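Local coordinates for protein ribosomal RNA methyltransferase, putative (Plasmodium falciparum, PDB 2PLW) that binds S-adenosylmethionine and probably transfers its methyl group to a ribose 2'-hydroxyl of ribosomal RNA, as an RlmE-family methyltransferase domain, at residues Tyr66-Met77 with Asn92-Ile101; Asp14-Lys22 with Ile40-Lys48. All coordinates share one frame; numbering follows the deposited sequence.

Interaction 1: Tyr66-Met77 with Asn92-Ile101. With SAM (S-adenosylmethionine), chain C.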
loop_
_atom_site.group_PDB
_atom_site.type_symbol
_atom_site.label_atom_id
_atom_site.label_comp_id
_atom_site.label_asym_id
_atom_site.label_seq_id
_atom_site.Cartn_x
_atom_site.Cartn_y
_atom_site.Cartn_z
ATOM N N TYR A 66 0.739 12.226 -8.270
ATOM C CA TYR A 66 2.073 12.609 -7.794
ATOM C C TYR A 66 2.881 11.331 -7.725
ATOM O O TYR A 66 2.420 10.344 -7.148
ATOM C CB TYR A 66 2.015 13.194 -6.394
ATOM C CG TYR A 66 1.190 14.441 -6.244
ATOM C CD1 TYR A 66 1.763 15.694 -6.401
ATOM C CD2 TYR A 66 -0.165 14.368 -5.908
ATOM C CE1 TYR A 66 1.005 16.852 -6.236
ATOM C CE2 TYR A 66 -0.931 15.532 -5.765
ATOM C CZ TYR A 66 -0.335 16.763 -5.925
ATOM O OH TYR A 66 -1.074 17.926 -5.789
ATOM N N PHE A 67 4.074 11.324 -8.305
ATOM C CA PHE A 67 4.914 10.151 -8.191
ATOM C C PHE A 67 6.149 10.476 -7.345
ATOM O O PHE A 67 6.698 11.591 -7.413
ATOM C CB PHE A 67 5.328 9.620 -9.575
ATOM C CG PHE A 67 6.359 8.525 -9.506
ATOM C CD1 PHE A 67 6.012 7.269 -9.031
ATOM C CD2 PHE A 67 7.665 8.760 -9.915
ATOM C CE1 PHE A 67 6.961 6.256 -8.974
ATOM C CE2 PHE A 67 8.634 7.750 -9.856
ATOM C CZ PHE A 67 8.285 6.512 -9.366
ATOM N N ILE A 68 6.570 9.496 -6.552
ATOM C CA ILE A 68 7.787 9.618 -5.746
ATOM C C ILE A 68 8.618 8.379 -5.990
ATOM O O ILE A 68 8.177 7.265 -5.716
ATOM C CB ILE A 68 7.474 9.777 -4.232
ATOM C CG1 ILE A 68 6.742 11.106 -3.982
ATOM C CG2 ILE A 68 8.773 9.625 -3.406
ATOM C CD1 ILE A 68 6.150 11.238 -2.553
ATOM N N GLN A 69 9.827 8.564 -6.519
ATOM C CA GLN A 69 10.699 7.417 -6.629
ATOM C C GLN A 69 11.350 7.143 -5.270
ATOM O O GLN A 69 11.931 8.037 -4.638
ATOM C CB GLN A 69 11.765 7.579 -7.715
ATOM C CG GLN A 69 12.516 6.283 -7.910
ATOM C CD GLN A 69 13.714 6.406 -8.845
ATOM O OE1 GLN A 69 14.217 7.497 -9.073
ATOM N NE2 GLN A 69 14.169 5.272 -9.384
ATOM N N GLY A 70 11.239 5.911 -4.816
ATOM C CA GLY A 70 11.845 5.527 -3.541
ATOM C C GLY A 70 11.546 4.113 -3.123
ATOM O O GLY A 70 10.521 3.551 -3.481
ATOM N N GLU A 71 12.469 3.516 -2.381
ATOM C CA GLU A 71 12.248 2.184 -1.880
ATOM C C GLU A 71 11.808 2.280 -0.413
ATOM O O GLU A 71 12.579 2.710 0.447
ATOM C CB GLU A 71 13.530 1.350 -2.021
ATOM C CG GLU A 71 13.418 -0.038 -1.402
ATOM C CD GLU A 71 14.662 -0.884 -1.642
ATOM O OE1 GLU A 71 15.678 -0.342 -2.123
ATOM O OE2 GLU A 71 14.615 -2.084 -1.340
ATOM N N ILE A 72 10.559 1.915 -0.127
ATOM C CA ILE A 72 10.108 1.952 1.258
ATOM C C ILE A 72 10.942 0.964 2.083
ATOM O O ILE A 72 11.223 -0.143 1.632
ATOM C CB ILE A 72 8.581 1.687 1.371
ATOM C CG1 ILE A 72 7.831 2.782 0.616
ATOM C CG2 ILE A 72 8.169 1.582 2.833
ATOM C CD1 ILE A 72 7.974 4.208 1.190
ATOM N N GLY A 73 11.384 1.389 3.256
ATOM C CA GLY A 73 12.316 0.583 4.039
ATOM C C GLY A 73 13.755 1.024 3.839
ATOM O O GLY A 73 14.648 0.541 4.530
ATOM N N LYS A 74 13.983 1.935 2.895
ATOM C CA LYS A 74 15.327 2.459 2.605
ATOM C C LYS A 74 15.369 3.985 2.427
ATOM O O LYS A 74 16.100 4.697 3.130
ATOM C CB LYS A 74 15.896 1.764 1.360
ATOM C CG LYS A 74 17.243 2.292 0.878
ATOM C CD LYS A 74 17.541 1.855 -0.537
ATOM C CE LYS A 74 18.906 2.347 -1.006
ATOM N NZ LYS A 74 19.083 3.833 -0.854
ATOM N N ASP A 75 14.585 4.476 1.465
ATOM C CA ASP A 75 14.519 5.903 1.121
ATOM C C ASP A 75 13.546 6.732 1.959
ATOM O O ASP A 75 13.427 7.934 1.771
ATOM C CB ASP A 75 14.187 6.048 -0.363
ATOM C CG ASP A 75 15.212 5.372 -1.246
ATOM O OD1 ASP A 75 16.430 5.622 -1.025
ATOM O OD2 ASP A 75 14.814 4.606 -2.151
ATOM N N ASN A 76 12.798 6.095 2.844
ATOM C CA ASN A 76 12.169 6.857 3.918
ATOM C C ASN A 76 13.084 6.718 5.125
ATOM O O ASN A 76 13.790 5.721 5.260
ATOM C CB ASN A 76 10.742 6.399 4.243
ATOM C CG ASN A 76 10.668 4.936 4.649
ATOM O OD1 ASN A 76 10.923 4.038 3.853
ATOM N ND2 ASN A 76 10.357 4.692 5.908
ATOM N N MET A 77 13.074 7.724 5.987
ATOM C CA MET A 77 14.128 7.827 7.020
ATOM C C MET A 77 13.914 6.924 8.239
ATOM O O MET A 77 14.880 6.379 8.822
ATOM C CB MET A 77 14.306 9.288 7.428
ATOM C CG MET A 77 15.420 9.482 8.437
ATOM S SD MET A 77 17.003 8.988 7.726
ATOM C CE MET A 77 17.755 10.597 7.468
ATOM N N ASN A 92 15.785 10.504 4.411
ATOM C CA ASN A 92 14.894 11.685 4.232
ATOM C C ASN A 92 14.035 11.816 2.953
ATOM O O ASN A 92 13.035 12.516 2.988
ATOM C CB ASN A 92 15.681 13.030 4.375
ATOM C CG ASN A 92 15.790 13.506 5.808
ATOM O OD1 ASN A 92 15.893 12.712 6.728
ATOM N ND2 ASN A 92 15.798 14.810 5.998
ATOM N N SER A 93 14.431 11.186 1.843
ATOM C CA SER A 93 13.971 11.667 0.540
ATOM C C SER A 93 12.470 11.452 0.338
ATOM O O SER A 93 11.793 12.394 -0.019
ATOM C CB SER A 93 14.768 11.107 -0.636
ATOM O OG SER A 93 14.633 9.694 -0.708
ATOM N N VAL A 94 11.978 10.237 0.585
ATOM C CA VAL A 94 10.523 9.954 0.502
ATOM C C VAL A 94 9.757 10.875 1.459
ATOM O O VAL A 94 8.754 11.504 1.096
ATOM C CB VAL A 94 10.199 8.454 0.737
ATOM C CG1 VAL A 94 8.693 8.220 0.977
ATOM C CG2 VAL A 94 10.656 7.607 -0.462
ATOM N N ASP A 95 10.258 11.014 2.681
ATOM C CA ASP A 95 9.557 11.840 3.672
ATOM C C ASP A 95 9.420 13.303 3.258
ATOM O O ASP A 95 8.372 13.909 3.434
ATOM C CB ASP A 95 10.252 11.736 5.005
ATOM C CG ASP A 95 10.428 10.302 5.433
ATOM O OD1 ASP A 95 9.489 9.716 6.013
ATOM O OD2 ASP A 95 11.523 9.765 5.166
ATOM N N TYR A 96 10.502 13.873 2.740
ATOM C CA TYR A 96 10.466 15.274 2.342
ATOM C C TYR A 96 9.629 15.516 1.085
ATOM O O TYR A 96 8.910 16.525 0.985
ATOM C CB TYR A 96 11.880 15.868 2.326
ATOM C CG TYR A 96 12.207 16.275 3.757
ATOM C CD1 TYR A 96 13.008 15.467 4.576
ATOM C CD2 TYR A 96 11.630 17.417 4.323
ATOM C CE1 TYR A 96 13.255 15.805 5.882
ATOM C CE2 TYR A 96 11.895 17.772 5.654
ATOM C CZ TYR A 96 12.706 16.952 6.417
ATOM O OH TYR A 96 12.964 17.281 7.717
ATOM N N LYS A 97 9.623 14.533 0.193
ATOM C CA LYS A 97 8.707 14.578 -0.947
ATOM C C LYS A 97 7.245 14.468 -0.505
ATOM O O LYS A 97 6.393 15.189 -1.007
ATOM C CB LYS A 97 9.058 13.490 -1.953
ATOM C CG LYS A 97 10.387 13.760 -2.650
ATOM C CD LYS A 97 10.661 12.705 -3.681
ATOM C CE LYS A 97 12.161 12.508 -3.943
ATOM N NZ LYS A 97 12.418 11.190 -4.644
ATOM N N LEU A 98 6.951 13.570 0.434
ATOM C CA LEU A 98 5.612 13.535 1.050
ATOM C C LEU A 98 5.236 14.834 1.736
ATOM O O LEU A 98 4.106 15.286 1.620
ATOM C CB LEU A 98 5.444 12.354 2.021
ATOM C CG LEU A 98 5.341 11.007 1.327
ATOM C CD1 LEU A 98 5.498 9.863 2.354
ATOM C CD2 LEU A 98 4.015 10.864 0.509
ATOM N N LYS A 99 6.186 15.432 2.449
ATOM C CA LYS A 99 5.950 16.708 3.149
ATOM C C LYS A 99 5.524 17.818 2.172
ATOM O O LYS A 99 4.595 18.564 2.451
ATOM C CB LYS A 99 7.225 17.119 3.898
ATOM C CG LYS A 99 7.069 18.305 4.852
ATOM C CD LYS A 99 8.375 18.579 5.615
ATOM C CE LYS A 99 8.542 17.636 6.811
ATOM N NZ LYS A 99 7.757 18.125 7.998
ATOM N N GLU A 100 6.221 17.914 1.038
ATOM C CA GLU A 100 5.902 18.852 -0.037
ATOM C C GLU A 100 4.441 18.726 -0.450
ATOM O O GLU A 100 3.780 19.719 -0.700
ATOM C CB GLU A 100 6.764 18.575 -1.272
ATOM C CG GLU A 100 8.131 19.220 -1.304
ATOM C CD GLU A 100 8.773 19.088 -2.691
ATOM O OE1 GLU A 100 8.913 20.125 -3.386
ATOM O OE2 GLU A 100 9.122 17.941 -3.089
ATOM N N ILE A 101 3.954 17.495 -0.506
ATOM C CA ILE A 101 2.614 17.185 -1.022
ATOM C C ILE A 101 1.527 17.314 0.063
ATOM O O ILE A 101 0.479 17.940 -0.157
ATOM C CB ILE A 101 2.583 15.765 -1.697
ATOM C CG1 ILE A 101 3.533 15.661 -2.890
ATOM C CG2 ILE A 101 1.181 15.412 -2.193
ATOM C CD1 ILE A 101 3.901 14.210 -3.247
HETATM N N SAM C . 0.240 -2.256 -8.677
HETATM C CA SAM C . 1.150 -1.974 -9.838
HETATM C C SAM C . 0.362 -1.576 -11.087
HETATM O O SAM C . -0.846 -1.811 -11.129
HETATM O OXT SAM C . 0.882 -1.000 -12.052
HETATM C CB SAM C . 2.023 -3.205 -10.111
HETATM C CG SAM C . 3.031 -3.342 -8.972
HETATM S SD SAM C . 4.406 -4.464 -9.294
HETATM C CE SAM C . 3.497 -6.016 -9.234
HETATM C "C5'" SAM C . 5.280 -4.477 -7.706
HETATM C "C4'" SAM C . 6.158 -3.234 -7.557
HETATM O "O4'" SAM C . 6.622 -3.180 -6.206
HETATM C "C3'" SAM C . 7.418 -3.192 -8.457
HETATM O "O3'" SAM C . 7.319 -2.169 -9.424
HETATM C "C2'" SAM C . 8.571 -2.929 -7.477
HETATM O "O2'" SAM C . 9.574 -2.016 -7.910
HETATM C "C1'" SAM C . 7.830 -2.416 -6.256
HETATM N N9 SAM C . 8.537 -2.533 -4.979
HETATM C C8 SAM C . 9.083 -3.656 -4.392
HETATM N N7 SAM C . 9.600 -3.306 -3.195
HETATM C C5 SAM C . 9.380 -1.977 -3.018
HETATM C C6 SAM C . 9.680 -1.087 -1.985
HETATM N N6 SAM C . 10.313 -1.489 -0.892
HETATM N N1 SAM C . 9.313 0.232 -2.086
HETATM C C2 SAM C . 8.644 0.705 -3.200
HETATM N N3 SAM C . 8.332 -0.174 -4.220
HETATM C C4 SAM C . 8.711 -1.482 -4.130
HETATM O O HOH W 1 9.935 7.322 7.440
#
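Asp-75 O accepts from Val-94 N at 3.0 Å, and Met-77 N donates to Asp-95 OD2 at 2.7 Å. These two bonds join the loop after strand 66-69 to the first turn of helix 93-102. Asp-95 OD2 uses its syn lone pair for Met-77. A water donates to Asp-95 OD1 and accepts from Asn-76 ND2; the hydroxyl of Tyr-143 on helix 122-143 also bonds Asp-95 OD1. Asp-75 turns its carboxylate back to its own loop. There OD2 receives Glu-71 N on the anti lone pair at 2.6 Å, and OD1 forms a salt bridge with Lys-74 NZ. Asn-76 has chi1 near +58°, which turns Asn-76 OD1 to accept a hydrogen bond from Gly-73 N, which lies in the plane of the amide carbonyl.

This is a strand-loop-helix unit at the edge of the Rossmann-like methyltransferase sheet, where strand 66-69 is outermost and pairs with strand 49-55. The loop after the strand holds the adenine of S-adenosylmethionine. Ile-72 N donates to SAM N1 at 2.9 Å, and SAM N6 donates to Ile-72 O at 3.0 Å, so the backbone of one residue satisfies both N1 and N6.

The strand and helix run nearly antiparallel, at 165°, and pack through aliphatic groups. Ile-68 CG2 lies against Lys-97 CD at 3.6 Å, while Ile-68 CD1 meets Leu-98 CD2 and Ile-101 CD1. The Lys-97 chain, extended beyond CG, runs alongside Ile-68 in the opposite direction, and NZ makes a weak hydrogen bond with Gln-69 O. At the far end, Ile-101 CG2 sits over the face of the Tyr-66 ring, 4.0 Å from its centroid, in a CH-pi contact.

Interaction 2: Asp14-Lys22 with Ile40-Lys48; sequences DNKYLFLKK and ILERTKNYK
Arg-43, in the last turn of helix 35-43, reaches across to Asp-14 and Asn-15 near the end of helix 7-17. The contact joins the N-terminal helix of the Rossmann-like methyltransferase domain to the helix after its first strand. Arg-43 lays the edge of its guanidinium toward both acceptors. The Asp-14 carboxylate stands 79° from the guanidinium plane, and its OD2 takes NH1 on the anti side at 2.9 Å, in a salt bridge. The Asn-15 amide is turned 47° from that plane. Its OD1 is gripped end-on by NH1 and NH2, both from the same face of the amide. With CG anti to the backbone N (chi1 -171°), the Asp-14 carboxylate sits where OD2 meets Arg-43 and OD1 accepts from Phe-19 N and Leu-20 N. The carboxylate thus ties the turn after its own helix to the arginine.

Leu-20 crosses Ile-40 and Arg-43 at about a right angle. Its CD2 meets Ile-40 CG1 at 4.0 Å, and its CD1 meets the aliphatic part of Arg-43. Farther along, Tyr-47 closes a type I turn from Thr-44. Lys-22 CB makes a CH-pi contact over one face of the Tyr-47 ring, offset toward the rim, 3.5 Å from Tyr-47 CG.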
loop_
_atom_site.group_PDB
_atom_site.type_symbol
_atom_site.label_atom_id
_atom_site.label_comp_id
_atom_site.label_asym_id
_atom_site.label_seq_id
_atom_site.Cartn_x
_atom_site.Cartn_y
_atom_site.Cartn_z
ATOM N N ASP A 14 -11.572 -3.114 -4.332
ATOM C CA ASP A 14 -12.449 -1.981 -4.062
ATOM C C ASP A 14 -13.914 -2.381 -4.207
ATOM O O ASP A 14 -14.761 -1.905 -3.472
ATOM C CB ASP A 14 -12.136 -0.772 -4.929
ATOM C CG ASP A 14 -12.908 0.476 -4.480
ATOM O OD1 ASP A 14 -12.790 0.856 -3.297
ATOM O OD2 ASP A 14 -13.695 1.030 -5.278
ATOM N N ASN A 15 -14.196 -3.270 -5.150
ATOM C CA ASN A 15 -15.559 -3.820 -5.267
ATOM C C ASN A 15 -16.060 -4.521 -4.000
ATOM O O ASN A 15 -17.245 -4.431 -3.644
ATOM C CB ASN A 15 -15.624 -4.769 -6.468
ATOM C CG ASN A 15 -15.744 -4.036 -7.781
ATOM O OD1 ASN A 15 -15.970 -2.813 -7.832
ATOM N ND2 ASN A 15 -15.610 -4.785 -8.870
ATOM N N LYS A 16 -15.152 -5.214 -3.313
ATOM C CA LYS A 16 -15.484 -5.982 -2.126
ATOM C C LYS A 16 -15.417 -5.115 -0.868
ATOM O O LYS A 16 -16.298 -5.186 0.009
ATOM C CB LYS A 16 -14.548 -7.199 -2.010
ATOM C CG LYS A 16 -14.842 -8.137 -0.807
ATOM C CD LYS A 16 -13.913 -9.345 -0.790
ATOM C CE LYS A 16 -14.396 -10.454 0.153
ATOM N NZ LYS A 16 -15.165 -11.539 -0.568
ATOM N N TYR A 17 -14.371 -4.296 -0.774
ATOM C CA TYR A 17 -14.108 -3.570 0.466
ATOM C C TYR A 17 -14.463 -2.090 0.454
ATOM O O TYR A 17 -14.433 -1.462 1.516
ATOM C CB TYR A 17 -12.661 -3.804 0.922
ATOM C CG TYR A 17 -12.367 -5.265 1.165
ATOM C CD1 TYR A 17 -12.752 -5.898 2.363
ATOM C CD2 TYR A 17 -11.716 -6.023 0.200
ATOM C CE1 TYR A 17 -12.472 -7.240 2.583
ATOM C CE2 TYR A 17 -11.442 -7.363 0.400
ATOM C CZ TYR A 17 -11.824 -7.969 1.588
ATOM O OH TYR A 17 -11.543 -9.301 1.758
ATOM N N LEU A 18 -14.804 -1.550 -0.724
ATOM C CA LEU A 18 -15.312 -0.176 -0.920
ATOM C C LEU A 18 -14.624 0.907 -0.101
ATOM O O LEU A 18 -15.208 1.452 0.854
ATOM C CB LEU A 18 -16.836 -0.091 -0.675
ATOM C CG LEU A 18 -17.895 -0.308 -1.774
ATOM C CD1 LEU A 18 -17.766 0.679 -2.967
ATOM C CD2 LEU A 18 -17.921 -1.754 -2.227
ATOM N N PHE A 19 -13.393 1.221 -0.487
ATOM C CA PHE A 19 -12.558 2.143 0.269
ATOM C C PHE A 19 -12.223 3.383 -0.544
ATOM O O PHE A 19 -11.866 4.406 0.030
ATOM C CB PHE A 19 -11.280 1.439 0.777
ATOM C CG PHE A 19 -10.584 0.605 -0.266
ATOM C CD1 PHE A 19 -9.687 1.203 -1.157
ATOM C CD2 PHE A 19 -10.819 -0.774 -0.363
ATOM C CE1 PHE A 19 -9.028 0.444 -2.124
ATOM C CE2 PHE A 19 -10.174 -1.540 -1.342
ATOM C CZ PHE A 19 -9.267 -0.924 -2.214
ATOM N N LEU A 20 -12.344 3.308 -1.874
ATOM C CA LEU A 20 -12.027 4.458 -2.717
ATOM C C LEU A 20 -13.187 5.437 -2.744
ATOM O O LEU A 20 -14.207 5.199 -3.395
ATOM C CB LEU A 20 -11.640 4.047 -4.134
ATOM C CG LEU A 20 -10.360 3.206 -4.259
ATOM C CD1 LEU A 20 -10.233 2.618 -5.681
ATOM C CD2 LEU A 20 -9.101 4.031 -3.911
ATOM N N LYS A 21 -13.005 6.541 -2.031
ATOM C CA LYS A 21 -14.089 7.469 -1.720
ATOM C C LYS A 21 -13.614 8.894 -1.958
ATOM O O LYS A 21 -12.408 9.145 -2.063
ATOM C CB LYS A 21 -14.505 7.293 -0.257
ATOM C CG LYS A 21 -15.311 6.020 0.022
ATOM C CD LYS A 21 -15.592 5.766 1.508
ATOM C CE LYS A 21 -14.341 5.246 2.245
ATOM N NZ LYS A 21 -14.547 4.486 3.535
ATOM N N LYS A 22 -14.565 9.824 -2.020
ATOM C CA LYS A 22 -14.259 11.232 -2.240
ATOM C C LYS A 22 -13.474 11.849 -1.078
ATOM O O LYS A 22 -13.583 11.399 0.054
ATOM C CB LYS A 22 -15.554 12.024 -2.491
ATOM C CG LYS A 22 -16.478 12.113 -1.295
ATOM C CD LYS A 22 -17.667 13.035 -1.598
ATOM C CE LYS A 22 -18.528 13.279 -0.363
ATOM N NZ LYS A 22 -19.230 12.060 0.188
ATOM N N ILE A 40 -7.489 4.040 -9.425
ATOM C CA ILE A 40 -7.816 5.042 -8.419
ATOM C C ILE A 40 -8.362 6.313 -9.067
ATOM O O ILE A 40 -9.355 6.876 -8.584
ATOM C CB ILE A 40 -6.603 5.354 -7.483
ATOM C CG1 ILE A 40 -6.205 4.100 -6.686
ATOM C CG2 ILE A 40 -6.969 6.496 -6.509
ATOM C CD1 ILE A 40 -4.748 4.190 -6.100
ATOM N N LEU A 41 -7.738 6.737 -10.161
ATOM C CA LEU A 41 -8.249 7.876 -10.943
ATOM C C LEU A 41 -9.676 7.646 -11.449
ATOM O O LEU A 41 -10.525 8.506 -11.270
ATOM C CB LEU A 41 -7.309 8.233 -12.093
ATOM C CG LEU A 41 -6.028 8.995 -11.802
ATOM C CD1 LEU A 41 -5.139 8.945 -13.029
ATOM C CD2 LEU A 41 -6.297 10.467 -11.428
ATOM N N GLU A 42 -9.934 6.484 -12.043
ATOM C CA GLU A 42 -11.271 6.137 -12.557
ATOM C C GLU A 42 -12.358 6.161 -11.502
ATOM O O GLU A 42 -13.462 6.672 -11.731
ATOM C CB GLU A 42 -11.261 4.729 -13.138
ATOM C CG GLU A 42 -10.567 4.613 -14.442
ATOM C CD GLU A 42 -10.446 3.173 -14.887
ATOM O OE1 GLU A 42 -10.671 2.241 -14.060
ATOM O OE2 GLU A 42 -10.103 2.975 -16.068
ATOM N N ARG A 43 -12.051 5.561 -10.358
ATOM C CA ARG A 43 -13.028 5.379 -9.311
ATOM C C ARG A 43 -13.248 6.656 -8.515
ATOM O O ARG A 43 -14.231 6.774 -7.792
ATOM C CB ARG A 43 -12.631 4.216 -8.427
ATOM C CG ARG A 43 -12.560 2.942 -9.228
ATOM C CD ARG A 43 -12.949 1.765 -8.430
ATOM N NE ARG A 43 -13.496 0.738 -9.301
ATOM C CZ ARG A 43 -14.312 -0.224 -8.901
ATOM N NH1 ARG A 43 -14.657 -0.331 -7.629
ATOM N NH2 ARG A 43 -14.748 -1.108 -9.783
ATOM N N THR A 44 -12.344 7.618 -8.664
ATOM C CA THR A 44 -12.510 8.889 -7.968
ATOM C C THR A 44 -12.714 10.027 -8.983
ATOM O O THR A 44 -12.438 11.168 -8.681
ATOM C CB THR A 44 -11.313 9.182 -7.009
ATOM O OG1 THR A 44 -10.106 9.250 -7.762
ATOM C CG2 THR A 44 -11.155 8.104 -5.935
ATOM N N LYS A 45 -13.227 9.709 -10.174
ATOM C CA LYS A 45 -13.189 10.637 -11.337
ATOM C C LYS A 45 -13.718 12.067 -11.105
ATOM O O LYS A 45 -13.089 13.052 -11.514
ATOM C CB LYS A 45 -13.866 10.003 -12.570
ATOM N N ASN A 46 -14.863 12.184 -10.442
ATOM C CA ASN A 46 -15.447 13.510 -10.204
ATOM C C ASN A 46 -15.374 13.849 -8.728
ATOM O O ASN A 46 -16.257 14.520 -8.193
ATOM C CB ASN A 46 -16.903 13.558 -10.658
ATOM C CG ASN A 46 -17.145 12.771 -11.913
ATOM O OD1 ASN A 46 -17.835 11.750 -11.890
ATOM N ND2 ASN A 46 -16.560 13.230 -13.026
ATOM N N TYR A 47 -14.344 13.325 -8.069
ATOM C CA TYR A 47 -14.111 13.585 -6.658
ATOM C C TYR A 47 -12.837 14.390 -6.472
ATOM O O TYR A 47 -11.932 14.386 -7.318
ATOM C CB TYR A 47 -13.938 12.273 -5.885
ATOM C CG TYR A 47 -15.115 11.324 -5.875
ATOM C CD1 TYR A 47 -14.933 9.986 -5.548
ATOM C CD2 TYR A 47 -16.406 11.765 -6.164
ATOM C CE1 TYR A 47 -16.010 9.096 -5.521
ATOM C CE2 TYR A 47 -17.487 10.890 -6.144
ATOM C CZ TYR A 47 -17.281 9.561 -5.818
ATOM O OH TYR A 47 -18.352 8.698 -5.794
ATOM N N LYS A 48 -12.760 15.067 -5.341
ATOM C CA LYS A 48 -11.523 15.730 -4.969
ATOM C C LYS A 48 -10.698 14.670 -4.232
ATOM O O LYS A 48 -11.199 14.056 -3.281
ATOM C CB LYS A 48 -11.850 16.907 -4.058
ATOM C CG LYS A 48 -10.659 17.470 -3.345
ATOM C CD LYS A 48 -11.043 18.651 -2.477
ATOM C CE LYS A 48 -9.818 19.130 -1.689
ATOM N NZ LYS A 48 -9.527 18.145 -0.588
#

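Both contacts belong to one Rossmann-like domain, and they do not touch. Their centres are about 24 Å apart and their nearest atoms about 8 Å. Interaction 2 closes in sequence before interaction 1 opens. Strand 49-55 lies between them: Ile-40 and Thr-44 pack on its Ile-51, while Ile-68 and Val-94 pack on its Ile-54. Their relation to S-adenosylmethionine differs. Interaction 1 bonds directly to the adenine. Interaction 2 does not reach the ligand: the Ile-40 side chain is about 9 Å from it and about 5 Å from that of Trp-36, a binding residue. Ser-35, Gly-34, Asp-55 and Asp-113 supply further hydrogen bonds to the ligand.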